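Local coordinates for PRD-containing transcription regulator (Lactobacillus casei, PDB 3NUF), which is probably a transcription regulator, built around a PRD, the all-helical regulatory domain found in bacterial regulators of sugar uptake and use, at residues 91-96 and 106-111. Residues are numbered along the deposited sequence; the frame is centred on the assembly and turned at random.
With EDO (1,2-ethanediol), chain G.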
ATOM      1  N   ASP A  91       1.940  -1.969  -8.414  1.00  9.47           N
ATOM      2  CA  ASP A  91       2.017  -3.323  -8.947  1.00  9.98           C
ATOM      3  C   ASP A  91       3.006  -4.176  -8.148  1.00 11.11           C
ATOM      4  O   ASP A  91       2.724  -5.335  -7.848  1.00 11.15           O
ATOM      5  CB  ASP A  91       2.442  -3.269 -10.425  1.00 11.19           C
ATOM      6  CG  ASP A  91       2.469  -4.623 -11.066  1.00 12.56           C
ATOM      7  OD1 ASP A  91       1.410  -5.107 -11.421  1.00 12.96           O
ATOM      8  OD2 ASP A  91       3.537  -5.205 -11.217  1.00 13.48           O
ATOM      9  N   GLN A  92       4.144  -3.608  -7.795  1.00  9.87           N
ATOM     10  CA  GLN A  92       5.135  -4.353  -7.021  1.00 10.65           C
ATOM     11  C   GLN A  92       4.541  -4.764  -5.685  1.00 10.24           C
ATOM     12  O   GLN A  92       4.744  -5.901  -5.229  1.00 10.91           O
ATOM     13  CB  GLN A  92       6.375  -3.504  -6.790  1.00 11.74           C
ATOM     14  CG  GLN A  92       7.454  -4.269  -6.083  1.00 16.30           C
ATOM     15  CD  GLN A  92       8.804  -3.585  -6.098  1.00 19.32           C
ATOM     16  OE1 GLN A  92       9.032  -2.622  -6.822  1.00 20.27           O
ATOM     17  NE2 GLN A  92       9.717  -4.111  -5.288  1.00 24.58           N
ATOM     18  N   VAL A  93       3.807  -3.878  -5.026  1.00  9.80           N
ATOM     19  CA  VAL A  93       3.204  -4.221  -3.728  1.00  9.82           C
ATOM     20  C   VAL A  93       2.175  -5.325  -3.834  1.00  9.33           C
ATOM     21  O   VAL A  93       2.180  -6.301  -3.077  1.00 10.09           O
ATOM     22  CB  VAL A  93       2.577  -3.010  -3.074  1.00  9.28           C
ATOM     23  CG1 VAL A  93       1.814  -3.371  -1.734  1.00 11.82           C
ATOM     24  CG2 VAL A  93       3.619  -1.962  -2.736  1.00 11.25           C
ATOM     25  N   VAL A  94       1.323  -5.207  -4.842  1.00  9.20           N
ATOM     26  CA  VAL A  94       0.273  -6.246  -5.074  1.00  9.85           C
ATOM     27  C   VAL A  94       0.916  -7.608  -5.300  1.00 10.05           C
ATOM     28  O   VAL A  94       0.508  -8.604  -4.696  1.00 10.98           O
ATOM     29  CB  VAL A  94      -0.560  -5.861  -6.277  1.00  9.42           C
ATOM     30  CG1 VAL A  94      -1.518  -7.029  -6.698  1.00 10.24           C
ATOM     31  CG2 VAL A  94      -1.359  -4.565  -5.996  1.00 10.43           C
ATOM     32  N   GLN A  95       1.935  -7.674  -6.139  1.00  9.24           N
ATOM     33  CA  GLN A  95       2.621  -8.906  -6.401  1.00  9.95           C
ATOM     34  C   GLN A  95       3.358  -9.455  -5.214  1.00 11.33           C
ATOM     35  O   GLN A  95       3.443 -10.670  -5.048  1.00 12.60           O
ATOM     36  CB  GLN A  95       3.493  -8.766  -7.640  1.00 10.26           C
ATOM     37  CG  GLN A  95       2.727  -8.412  -8.915  1.00 10.63           C
ATOM     38  CD  GLN A  95       1.613  -9.375  -9.232  1.00 11.79           C
ATOM     39  OE1 GLN A  95       0.418  -8.997  -9.380  1.00 14.65           O
ATOM     40  NE2 GLN A  95       1.953 -10.593  -9.322  1.00  9.96           N
ATOM     41  N   HIS A  96       3.938  -8.572  -4.444  1.00  9.95           N
ATOM     42  CA  HIS A  96       4.602  -8.947  -3.199  1.00  9.83           C
ATOM     43  C   HIS A  96       3.665  -9.593  -2.208  1.00 10.08           C
ATOM     44  O   HIS A  96       4.028 -10.619  -1.634  1.00 12.88           O
ATOM     45  CB  HIS A  96       5.272  -7.699  -2.548  1.00 10.00           C
ATOM     46  CG  HIS A  96       5.756  -7.917  -1.154  1.00 12.70           C
ATOM     47  ND1 HIS A  96       6.944  -8.550  -0.891  1.00 20.09           N
ATOM     48  CD2 HIS A  96       5.216  -7.590   0.036  1.00 15.41           C
ATOM     49  CE1 HIS A  96       7.121  -8.574   0.429  1.00 17.16           C
ATOM     50  NE2 HIS A  96       6.072  -8.030   1.016  1.00 18.43           N
ATOM     51  N   TYR A 106      -4.596  -0.357  -9.111  1.00  9.00           N
ATOM     52  CA  TYR A 106      -5.137   0.981  -9.447  1.00  9.70           C
ATOM     53  C   TYR A 106      -5.478   1.814  -8.244  1.00 10.45           C
ATOM     54  O   TYR A 106      -4.960   2.930  -8.053  1.00 10.98           O
ATOM     55  CB  TYR A 106      -6.292   0.829 -10.442  1.00 10.04           C
ATOM     56  CG  TYR A 106      -5.907   0.185 -11.747  1.00 10.88           C
ATOM     57  CD1 TYR A 106      -4.959   0.787 -12.553  1.00 12.61           C
ATOM     58  CD2 TYR A 106      -6.461  -1.030 -12.171  1.00 11.51           C
ATOM     59  CE1 TYR A 106      -4.589   0.188 -13.722  1.00 10.93           C
ATOM     60  CE2 TYR A 106      -6.085  -1.626 -13.327  1.00 11.16           C
ATOM     61  CZ  TYR A 106      -5.138  -1.039 -14.104  1.00 12.79           C
ATOM     62  OH  TYR A 106      -4.724  -1.637 -15.273  1.00 15.72           O
ATOM     63  N   VAL A 107      -6.303   1.295  -7.367  1.00 10.84           N
ATOM     64  CA  VAL A 107      -6.674   2.067  -6.167  1.00 11.48           C
ATOM     65  C   VAL A 107      -5.421   2.317  -5.315  1.00 12.98           C
ATOM     66  O   VAL A 107      -5.230   3.418  -4.790  1.00 12.09           O
ATOM     67  CB  VAL A 107      -7.777   1.397  -5.382  1.00 12.21           C
ATOM     68  CG1 VAL A 107      -7.940   1.977  -3.969  1.00 13.87           C
ATOM     69  CG2 VAL A 107      -9.081   1.531  -6.157  1.00 14.36           C
ATOM     70  N   LEU A 108      -4.543   1.320  -5.184  1.00 11.22           N
ATOM     71  CA  LEU A 108      -3.311   1.522  -4.398  1.00 11.05           C
ATOM     72  C   LEU A 108      -2.432   2.611  -4.993  1.00 10.81           C
ATOM     73  O   LEU A 108      -1.850   3.416  -4.252  1.00 11.95           O
ATOM     74  CB  LEU A 108      -2.545   0.218  -4.240  1.00  9.98           C
ATOM     75  CG  LEU A 108      -1.200   0.341  -3.499  1.00 10.58           C
ATOM     76  CD1 LEU A 108      -1.366   0.862  -2.077  1.00 11.12           C
ATOM     77  CD2 LEU A 108      -0.470  -1.004  -3.494  1.00 11.75           C
ATOM     78  N   SER A 109      -2.377   2.736  -6.313  1.00 10.81           N
ATOM     79  CA  SER A 109      -1.545   3.765  -6.936  1.00 10.98           C
ATOM     80  C   SER A 109      -1.890   5.177  -6.504  1.00 11.37           C
ATOM     81  O   SER A 109      -0.991   6.031  -6.458  1.00 12.35           O
ATOM     82  CB  SER A 109      -1.572   3.608  -8.462  1.00 11.74           C
ATOM     83  OG  SER A 109      -2.747   4.123  -9.034  1.00 11.75           O
ATOM     84  N   ILE A 110      -3.138   5.418  -6.183  1.00 11.21           N
ATOM     85  CA  ILE A 110      -3.528   6.772  -5.768  1.00 12.38           C
ATOM     86  C   ILE A 110      -2.862   7.180  -4.464  1.00 13.52           C
ATOM     87  O   ILE A 110      -2.577   8.363  -4.273  1.00 14.70           O
ATOM     88  CB  ILE A 110      -5.064   6.854  -5.667  1.00 13.92           C
ATOM     89  CG1 ILE A 110      -5.725   6.485  -6.983  1.00 16.88           C
ATOM     90  CG2 ILE A 110      -5.559   8.247  -5.195  1.00 16.14           C
ATOM     91  CD1 ILE A 110      -5.217   7.201  -8.205  1.00 18.90           C
ATOM     92  N   HIS A 111      -2.585   6.254  -3.573  1.00 13.05           N
ATOM     93  CA  HIS A 111      -1.893   6.563  -2.341  1.00 12.06           C
ATOM     94  C   HIS A 111      -0.499   7.063  -2.658  1.00 14.40           C
ATOM     95  O   HIS A 111      -0.037   8.015  -2.079  1.00 15.40           O
ATOM     96  CB  HIS A 111      -1.869   5.348  -1.452  1.00 12.93           C
ATOM     97  CG  HIS A 111      -3.205   4.933  -0.964  1.00 11.99           C
ATOM     98  ND1 HIS A 111      -3.626   5.149   0.325  1.00 15.67           N
ATOM     99  CD2 HIS A 111      -4.195   4.233  -1.572  1.00 12.71           C
ATOM    100  CE1 HIS A 111      -4.849   4.665   0.465  1.00 16.18           C
ATOM    101  NE2 HIS A 111      -5.230   4.107  -0.668  1.00 14.96           N
TER
HETATM  102  C1  EDO G 308      10.080  -7.271  -3.149  1.00 30.85           C
HETATM  103  O1  EDO G 308       9.837  -5.938  -3.605  1.00 42.07           O
HETATM  104  C2  EDO G 308       9.448  -8.214  -4.135  1.00 29.45           C
HETATM  105  O2  EDO G 308       8.524  -9.069  -3.450  1.00 38.09           O
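In the helical bundle of the PRD, helix 84-97 packs on helix 104-115 through a small buried apolar contact, and Leu108 meets Val93 and Val94 there. The two helices are consecutive, joined by a short linker. Leu108 does the touching with one methyl, CD2. With CG anti to the backbone N (chi1 177°) and CD2 anti to CA, the side chain is extended and carries CD2 to helix 84-97. Leu108 CD2 sits 3.7 Å from Val93 CB and equally close to Val93 CG1. The two side chains cross at about a right angle. Val94 is a looser neighbour: its CG2 is 4.4 Å from Leu108 CD2. All three side chains are buried, and two further helices pack on them. Val93 also packs on Val35 and Leu38 of helix 25-41, while Val94 touches Met61 and Leu108 touches Leu54, both of helix 48-67. Ser109, also buried, turns back on its own helix. Ser109 OG gives a hydrogen bond to a lone pair of Tyr106 O, 2.7 Å away within the plane of that carbonyl. Elsewhere on helix 84-97, a 1,2-ethanediol, presumably picked up from the crystallisation solution, lies by Gln92 and His96. Gln92 NE2 is modelled 2.5 Å from ethanediol O1, so that bond is doubtful. Ethanediol O2 meets the edge of the His96 ring, in its plane, hydrogen-bonded to His96 ND1 at 3.1 Å.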